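Local coordinates for CdnC (Chryseobacterium gregarium DSM 19109, PDB 7MGV), which acts as an ATP-grasp ligase on a ribosomally made precursor peptide, installing single and bicyclic omega-ester macrocycles to give a graspetide, at residues E235-V240 and F321-N326; D244-E249 and N331-S336. One frame throughout, in Å; residues are numbered along the deposited sequence.

Contact 1 (E235-V240 and F321-N326). With ADP (adenosine-5'-diphosphate), chain F.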
ATOM      1  N   GLU A 235      17.339  26.216  -0.839  1.00 51.45           N
ATOM      2  CA  GLU A 235      16.446  25.085  -1.047  1.00 46.13           C
ATOM      3  C   GLU A 235      17.236  23.957  -1.692  1.00 46.76           C
ATOM      4  O   GLU A 235      18.016  24.195  -2.618  1.00 47.74           O
ATOM      5  CB  GLU A 235      15.247  25.468  -1.919  1.00 47.87           C
ATOM      6  CG  GLU A 235      14.177  24.390  -2.000  1.00 61.91           C
ATOM      7  CD  GLU A 235      12.858  24.915  -2.528  1.00 70.97           C
ATOM      8  OE1 GLU A 235      12.829  26.065  -3.016  1.00 67.07           O
ATOM      9  OE2 GLU A 235      11.850  24.181  -2.455  1.00 76.21           O
ATOM     10  N   LEU A 236      17.039  22.730  -1.205  1.00 44.43           N
ATOM     11  CA  LEU A 236      17.865  21.596  -1.601  1.00 42.24           C
ATOM     12  C   LEU A 236      17.005  20.452  -2.111  1.00 47.10           C
ATOM     13  O   LEU A 236      16.008  20.086  -1.476  1.00 44.92           O
ATOM     14  CB  LEU A 236      18.718  21.096  -0.430  1.00 34.82           C
ATOM     15  CG  LEU A 236      19.726  22.047   0.215  1.00 44.42           C
ATOM     16  CD1 LEU A 236      20.350  21.392   1.434  1.00 36.18           C
ATOM     17  CD2 LEU A 236      20.794  22.442  -0.779  1.00 43.05           C
ATOM     18  N   ARG A 237      17.412  19.880  -3.243  1.00 42.35           N
ATOM     19  CA  ARG A 237      16.896  18.612  -3.741  1.00 33.91           C
ATOM     20  C   ARG A 237      18.045  17.617  -3.784  1.00 46.09           C
ATOM     21  O   ARG A 237      19.073  17.881  -4.417  1.00 40.58           O
ATOM     22  CB  ARG A 237      16.283  18.756  -5.137  1.00 43.01           C
ATOM     23  CG  ARG A 237      15.209  19.819  -5.257  1.00 56.37           C
ATOM     24  CD  ARG A 237      13.824  19.241  -5.034  1.00 62.37           C
ATOM     25  NE  ARG A 237      12.926  20.207  -4.408  1.00 67.10           N
ATOM     26  CZ  ARG A 237      11.858  20.731  -5.001  1.00 80.98           C
ATOM     27  NH1 ARG A 237      11.545  20.382  -6.242  1.00 74.98           N
ATOM     28  NH2 ARG A 237      11.099  21.604  -4.352  1.00 79.32           N
ATOM     29  N   ILE A 238      17.876  16.476  -3.125  1.00 40.01           N
ATOM     30  CA  ILE A 238      18.923  15.465  -3.042  1.00 36.22           C
ATOM     31  C   ILE A 238      18.387  14.180  -3.656  1.00 41.71           C
ATOM     32  O   ILE A 238      17.455  13.568  -3.121  1.00 47.72           O
ATOM     33  CB  ILE A 238      19.389  15.236  -1.599  1.00 42.00           C
ATOM     34  CG1 ILE A 238      19.841  16.556  -0.973  1.00 35.86           C
ATOM     35  CG2 ILE A 238      20.513  14.219  -1.565  1.00 37.93           C
ATOM     36  CD1 ILE A 238      19.947  16.516   0.534  1.00 34.27           C
ATOM     37  N   THR A 239      18.967  13.775  -4.781  1.00 38.14           N
ATOM     38  CA  THR A 239      18.650  12.505  -5.420  1.00 40.36           C
ATOM     39  C   THR A 239      19.677  11.471  -4.978  1.00 39.76           C
ATOM     40  O   THR A 239      20.884  11.677  -5.142  1.00 49.60           O
ATOM     41  CB  THR A 239      18.637  12.638  -6.942  1.00 35.14           C
ATOM     42  OG1 THR A 239      17.937  13.832  -7.316  1.00 39.26           O
ATOM     43  CG2 THR A 239      17.953  11.437  -7.576  1.00 36.29           C
ATOM     44  N   VAL A 240      19.201  10.366  -4.418  1.00 34.90           N
ATOM     45  CA  VAL A 240      20.055   9.292  -3.933  1.00 37.57           C
ATOM     46  C   VAL A 240      19.760   8.051  -4.756  1.00 39.03           C
ATOM     47  O   VAL A 240      18.611   7.588  -4.800  1.00 37.30           O
ATOM     48  CB  VAL A 240      19.839   9.017  -2.437  1.00 36.83           C
ATOM     49  CG1 VAL A 240      20.971   8.162  -1.890  1.00 42.93           C
ATOM     50  CG2 VAL A 240      19.731  10.323  -1.680  1.00 35.72           C
ATOM     51  N   PHE A 321      13.729  12.847 -11.697  1.00 65.57           N
ATOM     52  CA  PHE A 321      15.126  13.245 -11.639  1.00 62.68           C
ATOM     53  C   PHE A 321      15.669  13.792 -12.950  1.00 61.73           C
ATOM     54  O   PHE A 321      16.783  14.328 -12.953  1.00 58.54           O
ATOM     55  CB  PHE A 321      16.001  12.057 -11.210  1.00 55.32           C
ATOM     56  CG  PHE A 321      16.075  10.960 -12.235  1.00 53.66           C
ATOM     57  CD1 PHE A 321      17.125  10.905 -13.138  1.00 53.73           C
ATOM     58  CD2 PHE A 321      15.092   9.987 -12.299  1.00 54.24           C
ATOM     59  CE1 PHE A 321      17.193   9.903 -14.084  1.00 53.37           C
ATOM     60  CE2 PHE A 321      15.155   8.981 -13.243  1.00 54.57           C
ATOM     61  CZ  PHE A 321      16.208   8.940 -14.136  1.00 57.54           C
ATOM     62  N   PHE A 322      14.928  13.674 -14.056  1.00 59.94           N
ATOM     63  CA  PHE A 322      15.469  14.031 -15.364  1.00 66.73           C
ATOM     64  C   PHE A 322      15.831  15.509 -15.442  1.00 59.55           C
ATOM     65  O   PHE A 322      16.868  15.874 -16.007  1.00 67.05           O
ATOM     66  CB  PHE A 322      14.461  13.673 -16.455  1.00 73.63           C
ATOM     67  CG  PHE A 322      15.078  13.468 -17.805  1.00 82.55           C
ATOM     68  CD1 PHE A 322      14.355  13.724 -18.958  1.00 83.22           C
ATOM     69  CD2 PHE A 322      16.384  13.020 -17.923  1.00 81.05           C
ATOM     70  CE1 PHE A 322      14.921  13.536 -20.203  1.00 82.23           C
ATOM     71  CE2 PHE A 322      16.955  12.828 -19.166  1.00 82.48           C
ATOM     72  CZ  PHE A 322      16.223  13.086 -20.307  1.00 92.85           C
ATOM     73  N   TRP A 323      14.981  16.373 -14.883  1.00 61.52           N
ATOM     74  CA  TRP A 323      15.223  17.811 -14.945  1.00 54.67           C
ATOM     75  C   TRP A 323      16.546  18.186 -14.288  1.00 64.57           C
ATOM     76  O   TRP A 323      17.256  19.078 -14.770  1.00 70.00           O
ATOM     77  CB  TRP A 323      14.059  18.565 -14.299  1.00 66.93           C
ATOM     78  CG  TRP A 323      13.724  18.129 -12.890  1.00 76.20           C
ATOM     79  CD1 TRP A 323      13.464  16.857 -12.456  1.00 68.03           C
ATOM     80  CD2 TRP A 323      13.596  18.975 -11.741  1.00 73.71           C
ATOM     81  NE1 TRP A 323      13.195  16.862 -11.110  1.00 76.78           N
ATOM     82  CE2 TRP A 323      13.267  18.149 -10.647  1.00 75.56           C
ATOM     83  CE3 TRP A 323      13.729  20.349 -11.531  1.00 80.66           C
ATOM     84  CZ2 TRP A 323      13.073  18.653  -9.364  1.00 66.79           C
ATOM     85  CZ3 TRP A 323      13.535  20.848 -10.257  1.00 85.90           C
ATOM     86  CH2 TRP A 323      13.211  20.002  -9.189  1.00 78.00           C
ATOM     87  N   LEU A 324      16.897  17.515 -13.191  1.00 61.99           N
ATOM     88  CA  LEU A 324      18.181  17.742 -12.539  1.00 62.52           C
ATOM     89  C   LEU A 324      19.294  16.861 -13.096  1.00 61.10           C
ATOM     90  O   LEU A 324      20.468  17.247 -13.031  1.00 63.03           O
ATOM     91  CB  LEU A 324      18.061  17.511 -11.034  1.00 58.88           C
ATOM     92  CG  LEU A 324      16.817  18.110 -10.375  1.00 74.15           C
ATOM     93  CD1 LEU A 324      16.594  17.509  -8.992  1.00 61.40           C
ATOM     94  CD2 LEU A 324      16.971  19.621 -10.305  1.00 70.21           C
ATOM     95  N   ASP A 325      18.961  15.685 -13.639  1.00 54.08           N
ATOM     96  CA  ASP A 325      19.972  14.868 -14.301  1.00 64.20           C
ATOM     97  C   ASP A 325      20.541  15.574 -15.523  1.00 65.12           C
ATOM     98  O   ASP A 325      21.711  15.373 -15.867  1.00 56.00           O
ATOM     99  CB  ASP A 325      19.378  13.519 -14.690  1.00 61.32           C
ATOM    100  CG  ASP A 325      20.404  12.591 -15.305  1.00 62.72           C
ATOM    101  OD1 ASP A 325      21.483  12.418 -14.702  1.00 57.50           O
ATOM    102  OD2 ASP A 325      20.126  12.033 -16.387  1.00 67.46           O
ATOM    103  N   ASN A 326      19.732  16.398 -16.193  1.00 61.74           N
ATOM    104  CA  ASN A 326      20.219  17.179 -17.322  1.00 60.87           C
ATOM    105  C   ASN A 326      21.164  18.296 -16.901  1.00 66.22           C
ATOM    106  O   ASN A 326      21.809  18.898 -17.766  1.00 67.97           O
ATOM    107  CB  ASN A 326      19.041  17.765 -18.104  1.00 61.01           C
ATOM    108  CG  ASN A 326      18.377  16.745 -19.008  1.00 69.10           C
ATOM    109  OD1 ASN A 326      19.021  15.813 -19.489  1.00 79.03           O
ATOM    110  ND2 ASN A 326      17.081  16.918 -19.246  1.00 62.75           N
TER
HETATM  111  PB  ADP F 401       5.578  22.625  -5.793  1.00131.70           P
HETATM  112  O1B ADP F 401       6.177  21.661  -4.796  1.00106.18           O
HETATM  113  O2B ADP F 401       4.666  21.976  -6.806  1.00128.67           O
HETATM  114  O3B ADP F 401       6.561  23.623  -6.359  1.00105.59           O
HETATM  115  PA  ADP F 401       4.062  22.960  -3.485  1.00 93.74           P
HETATM  116  O1A ADP F 401       3.761  21.484  -3.602  1.00 89.18           O
HETATM  117  O2A ADP F 401       3.037  23.918  -2.925  1.00 51.67           O
HETATM  118  O3A ADP F 401       4.597  23.527  -4.892  1.00108.34           O
HETATM  119  O5' ADP F 401       5.415  23.115  -2.637  1.00 77.83           O
HETATM  120  C5' ADP F 401       5.388  23.339  -1.236  1.00 68.87           C
HETATM  121  C4' ADP F 401       6.409  24.428  -0.944  1.00 65.65           C
HETATM  122  O4' ADP F 401       6.295  24.847   0.414  1.00 56.66           O
HETATM  123  C3' ADP F 401       7.833  23.947  -1.170  1.00 65.97           C
HETATM  124  O3' ADP F 401       8.439  24.709  -2.218  1.00 73.37           O
HETATM  125  C2' ADP F 401       8.562  24.204   0.131  1.00 53.87           C
HETATM  126  O2' ADP F 401       9.755  24.952  -0.110  1.00 61.14           O
HETATM  127  C1' ADP F 401       7.591  25.006   0.982  1.00 52.56           C
HETATM  128  N9  ADP F 401       7.583  24.487   2.367  1.00 54.58           N
HETATM  129  C8  ADP F 401       7.228  23.244   2.745  1.00 47.70           C
HETATM  130  N7  ADP F 401       7.337  23.095   4.089  1.00 49.84           N
HETATM  131  C5  ADP F 401       7.774  24.268   4.588  1.00 48.55           C
HETATM  132  C6  ADP F 401       8.102  24.801   5.928  1.00 36.63           C
HETATM  133  N6  ADP F 401       7.983  24.029   7.035  1.00 40.47           N
HETATM  134  N1  ADP F 401       8.526  26.083   6.005  1.00 47.72           N
HETATM  135  C2  ADP F 401       8.649  26.862   4.913  1.00 45.73           C
HETATM  136  N3  ADP F 401       8.368  26.445   3.667  1.00 39.54           N
HETATM  137  C4  ADP F 401       7.937  25.181   3.447  1.00 49.82           C

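Contact 2 (D244-E249 and N331-S336)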
ATOM      1  N   ASP A 244      25.035   6.786  -4.197  1.00 43.72           N
ATOM      2  CA  ASP A 244      25.397   7.968  -4.970  1.00 46.17           C
ATOM      3  C   ASP A 244      24.455   9.107  -4.602  1.00 46.93           C
ATOM      4  O   ASP A 244      23.233   8.982  -4.747  1.00 50.03           O
ATOM      5  CB  ASP A 244      25.334   7.679  -6.470  1.00 50.34           C
ATOM      6  CG  ASP A 244      26.332   6.621  -6.901  1.00 56.17           C
ATOM      7  OD1 ASP A 244      27.087   6.127  -6.038  1.00 52.44           O
ATOM      8  OD2 ASP A 244      26.358   6.281  -8.103  1.00 62.45           O
ATOM      9  N   VAL A 245      25.024  10.213  -4.130  1.00 48.21           N
ATOM     10  CA  VAL A 245      24.267  11.358  -3.639  1.00 48.05           C
ATOM     11  C   VAL A 245      24.502  12.527  -4.586  1.00 47.82           C
ATOM     12  O   VAL A 245      25.651  12.927  -4.815  1.00 50.88           O
ATOM     13  CB  VAL A 245      24.672  11.725  -2.204  1.00 45.77           C
ATOM     14  CG1 VAL A 245      23.908  12.949  -1.733  1.00 46.00           C
ATOM     15  CG2 VAL A 245      24.447  10.546  -1.267  1.00 42.75           C
ATOM     16  N   TYR A 246      23.419  13.082  -5.127  1.00 44.63           N
ATOM     17  CA  TYR A 246      23.474  14.249  -6.001  1.00 45.01           C
ATOM     18  C   TYR A 246      22.639  15.347  -5.357  1.00 44.28           C
ATOM     19  O   TYR A 246      21.413  15.224  -5.260  1.00 51.52           O
ATOM     20  CB  TYR A 246      22.955  13.919  -7.401  1.00 42.52           C
ATOM     21  CG  TYR A 246      23.688  12.789  -8.089  1.00 48.39           C
ATOM     22  CD1 TYR A 246      23.328  11.466  -7.871  1.00 47.54           C
ATOM     23  CD2 TYR A 246      24.737  13.048  -8.962  1.00 52.45           C
ATOM     24  CE1 TYR A 246      23.995  10.431  -8.499  1.00 52.36           C
ATOM     25  CE2 TYR A 246      25.410  12.019  -9.596  1.00 54.76           C
ATOM     26  CZ  TYR A 246      25.034  10.713  -9.361  1.00 57.41           C
ATOM     27  OH  TYR A 246      25.701   9.687  -9.988  1.00 55.67           O
ATOM     28  N   ALA A 247      23.295  16.414  -4.917  1.00 39.52           N
ATOM     29  CA  ALA A 247      22.627  17.524  -4.256  1.00 43.61           C
ATOM     30  C   ALA A 247      22.561  18.726  -5.186  1.00 45.30           C
ATOM     31  O   ALA A 247      23.546  19.070  -5.845  1.00 44.82           O
ATOM     32  CB  ALA A 247      23.348  17.907  -2.962  1.00 38.07           C
ATOM     33  N   PHE A 248      21.400  19.372  -5.221  1.00 44.10           N
ATOM     34  CA  PHE A 248      21.185  20.571  -6.014  1.00 47.27           C
ATOM     35  C   PHE A 248      20.552  21.628  -5.127  1.00 47.00           C
ATOM     36  O   PHE A 248      19.736  21.311  -4.256  1.00 48.34           O
ATOM     37  CB  PHE A 248      20.291  20.291  -7.226  1.00 47.03           C
ATOM     38  CG  PHE A 248      20.804  19.197  -8.113  1.00 51.60           C
ATOM     39  CD1 PHE A 248      21.618  19.491  -9.193  1.00 51.76           C
ATOM     40  CD2 PHE A 248      20.475  17.873  -7.866  1.00 54.19           C
ATOM     41  CE1 PHE A 248      22.095  18.485 -10.013  1.00 53.80           C
ATOM     42  CE2 PHE A 248      20.949  16.864  -8.681  1.00 53.79           C
ATOM     43  CZ  PHE A 248      21.759  17.170  -9.756  1.00 52.72           C
ATOM     44  N   GLU A 249      20.925  22.883  -5.356  1.00 51.27           N
ATOM     45  CA  GLU A 249      20.490  23.974  -4.504  1.00 53.50           C
ATOM     46  C   GLU A 249      19.990  25.146  -5.335  1.00 54.77           C
ATOM     47  O   GLU A 249      20.435  25.375  -6.465  1.00 60.37           O
ATOM     48  CB  GLU A 249      21.619  24.448  -3.572  1.00 52.24           C
ATOM     49  CG  GLU A 249      22.581  25.450  -4.190  1.00 58.76           C
ATOM     50  CD  GLU A 249      23.658  25.898  -3.222  1.00 67.76           C
ATOM     51  OE1 GLU A 249      23.924  25.166  -2.244  1.00 63.24           O
ATOM     52  OE2 GLU A 249      24.241  26.981  -3.438  1.00 71.17           O
ATOM     53  N   ASN A 331      24.479  13.066 -17.911  1.00 71.78           N
ATOM     54  CA  ASN A 331      23.428  12.330 -17.207  1.00 66.92           C
ATOM     55  C   ASN A 331      24.018  11.332 -16.204  1.00 63.56           C
ATOM     56  O   ASN A 331      23.904  10.112 -16.343  1.00 59.23           O
ATOM     57  CB  ASN A 331      22.503  11.631 -18.209  1.00 70.09           C
ATOM     58  CG  ASN A 331      22.108  12.533 -19.359  1.00 71.23           C
ATOM     59  OD1 ASN A 331      22.718  12.499 -20.428  1.00 72.98           O
ATOM     60  ND2 ASN A 331      21.087  13.353 -19.143  1.00 70.21           N
ATOM     61  N   ARG A 332      24.662  11.895 -15.178  1.00 58.59           N
ATOM     62  CA  ARG A 332      25.297  11.064 -14.161  1.00 59.33           C
ATOM     63  C   ARG A 332      24.278  10.292 -13.327  1.00 57.70           C
ATOM     64  O   ARG A 332      24.567   9.173 -12.890  1.00 49.95           O
ATOM     65  CB  ARG A 332      26.185  11.921 -13.259  1.00 51.97           C
ATOM     66  CG  ARG A 332      27.499  12.342 -13.903  1.00 56.53           C
ATOM     67  CD  ARG A 332      28.318  11.136 -14.347  1.00 64.78           C
ATOM     68  NE  ARG A 332      28.145  10.845 -15.769  1.00 67.43           N
ATOM     69  CZ  ARG A 332      28.636   9.771 -16.379  1.00 66.99           C
ATOM     70  NH1 ARG A 332      29.338   8.879 -15.693  1.00 64.69           N
ATOM     71  NH2 ARG A 332      28.427   9.590 -17.675  1.00 70.53           N
ATOM     72  N   ILE A 333      23.093  10.860 -13.090  1.00 57.50           N
ATOM     73  CA  ILE A 333      22.080  10.145 -12.315  1.00 54.40           C
ATOM     74  C   ILE A 333      21.536   8.963 -13.109  1.00 49.91           C
ATOM     75  O   ILE A 333      21.274   7.889 -12.552  1.00 50.48           O
ATOM     76  CB  ILE A 333      20.955  11.104 -11.882  1.00 49.53           C
ATOM     77  CG1 ILE A 333      21.534  12.303 -11.130  1.00 47.25           C
ATOM     78  CG2 ILE A 333      19.937  10.377 -11.016  1.00 45.50           C
ATOM     79  CD1 ILE A 333      20.492  13.317 -10.707  1.00 42.19           C
ATOM     80  N   SER A 334      21.355   9.139 -14.420  1.00 46.55           N
ATOM     81  CA  SER A 334      20.930   8.024 -15.260  1.00 50.33           C
ATOM     82  C   SER A 334      21.980   6.920 -15.269  1.00 48.43           C
ATOM     83  O   SER A 334      21.643   5.730 -15.221  1.00 51.90           O
ATOM     84  CB  SER A 334      20.647   8.512 -16.679  1.00 52.08           C
ATOM     85  OG  SER A 334      19.613   9.480 -16.687  1.00 54.49           O
ATOM     86  N   LYS A 335      23.259   7.296 -15.323  1.00 46.00           N
ATOM     87  CA  LYS A 335      24.328   6.307 -15.242  1.00 50.82           C
ATOM     88  C   LYS A 335      24.316   5.600 -13.893  1.00 44.68           C
ATOM     89  O   LYS A 335      24.549   4.390 -13.812  1.00 46.25           O
ATOM     90  CB  LYS A 335      25.680   6.978 -15.481  1.00 57.09           C
ATOM     91  CG  LYS A 335      26.874   6.049 -15.343  1.00 58.96           C
ATOM     92  CD  LYS A 335      27.462   5.705 -16.701  1.00 64.28           C
ATOM     93  CE  LYS A 335      28.489   4.590 -16.593  1.00 71.22           C
ATOM     94  NZ  LYS A 335      27.868   3.314 -16.145  1.00 64.78           N
ATOM     95  N   SER A 336      24.048   6.339 -12.816  1.00 41.14           N
ATOM     96  CA  SER A 336      23.946   5.715 -11.502  1.00 43.87           C
ATOM     97  C   SER A 336      22.833   4.677 -11.479  1.00 47.55           C
ATOM     98  O   SER A 336      23.036   3.543 -11.022  1.00 45.64           O
ATOM     99  CB  SER A 336      23.719   6.789 -10.432  1.00 43.34           C
ATOM    100  OG  SER A 336      24.939   7.402 -10.070  1.00 49.34           O
TER

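Contact 1 (E235-V240 and F321-N326)
Phe-321, the N-cap residue of the short helix 322-325, meets strand 235-240 through its CB, which lies 4.2 Å from CG2 of Thr-239. Its CG sits between the backbone N and the carbonyl carbon (chi1 68°), and this carries the ring away from the strand. Trp-323 reaches back with the far rim of its indole: CH2 comes within 3.4 Å of NH1 of Arg-237, which lies at the ring edge near the indole plane, the two flat groups being turned 67° apart. Leu-324 follows, its CD1 resting 4.1 Å from CB of Arg-237 and also close to OG1 of Thr-239. Arg-237 is thus touched at its root and at its tip. Its NE forms a salt bridge with Asp-301, while NH2 forms one with OE2 of Glu-235 (3.3 Å), whose hydrogen bond is weak and bent (129°). That same carboxylate oxygen accepts a hydrogen bond from O2' of ADP at 3.2 Å, and a weak one from O3', which ties the strand to the nucleotide ribose. The strand runs between strands 244-251 and 297-304 of an antiparallel sheet, and helix 332-341 packs on both Thr-239 and Phe-321.

Contact 2 (D244-E249 and N331-S336)
Tyr-246 and Ser-336 meet through their oxygens: OH of Tyr-246 donates to OG of Ser-336 at 2.4 Å, a very short separation whose exact length is doubtful. The serine oxygen lies at the edge of the phenol, in the ring plane, and OG in turn donates to OD2 of Asp-244 over 2.7 Å. OD2 receives it on its anti lone pair, the one turned away from the other carboxylate oxygen. Ser-336 OG would thus accept from the tyrosine and donate to the aspartate, two residues of the same strand.

Beside these polar contacts, Ile-333 covers one face of the Tyr-246 ring. Its CG1 stands 3.8 Å from the ring centroid and only 11° off the normal, a CH-pi contact. With CG1 anti to the carbonyl carbon (chi1 -55°) and the chain extended beyond it, CD1 goes on to the edge of the Phe-248 ring, 4.1 Å from CE2. Arg-332 adds its CB, 3.7 Å from CE2 of Tyr-246, whereas its NE donates to the backbone O of Glu-329.

Side chains of the preceding helix and loop hold the first turn: OD1 of Asp-325 accepts a hydrogen bond from Ile-333 N and OD2 one from Ser-334 OG, and OG1 of Thr-328 is hydrogen-bonded to Arg-332 N. The arrangement is a helix packed on one face of an antiparallel sheet, away from the nucleotide; strand 244-249 and helix 332-336 run nearly antiparallel (159°), their axes 10.0 Å apart. The strand lies between strands 234-241 and 274-276 of its sheet, and helix 332-341 packs between that sheet and helix 35-46, which Arg-332 touches at Tyr-42 and Ser-334 at Val-39.

How the contacts relate
The centres of contacts 1 and 2 lie 7 Å apart on one antiparallel sheet, where strands 234-241 and 244-251 are neighbours and successive in the chain. Helices 322-325 and 332-341 also follow each other, so the segments alternate along the sequence: both strands come first, then both helices. Asp-325 of contact 1 joins the two directly by bonding to the first turn of the helix of contact 2. Contact 1 includes Glu-235, one residue of the ADP pocket, whereas the Phe-248 side chain of contact 2 is about 14 Å from ADP. Together they pack two consecutive helices on one face of a sheet that, with the other antiparallel sheet, holds ADP, as in ATP-grasp enzymes.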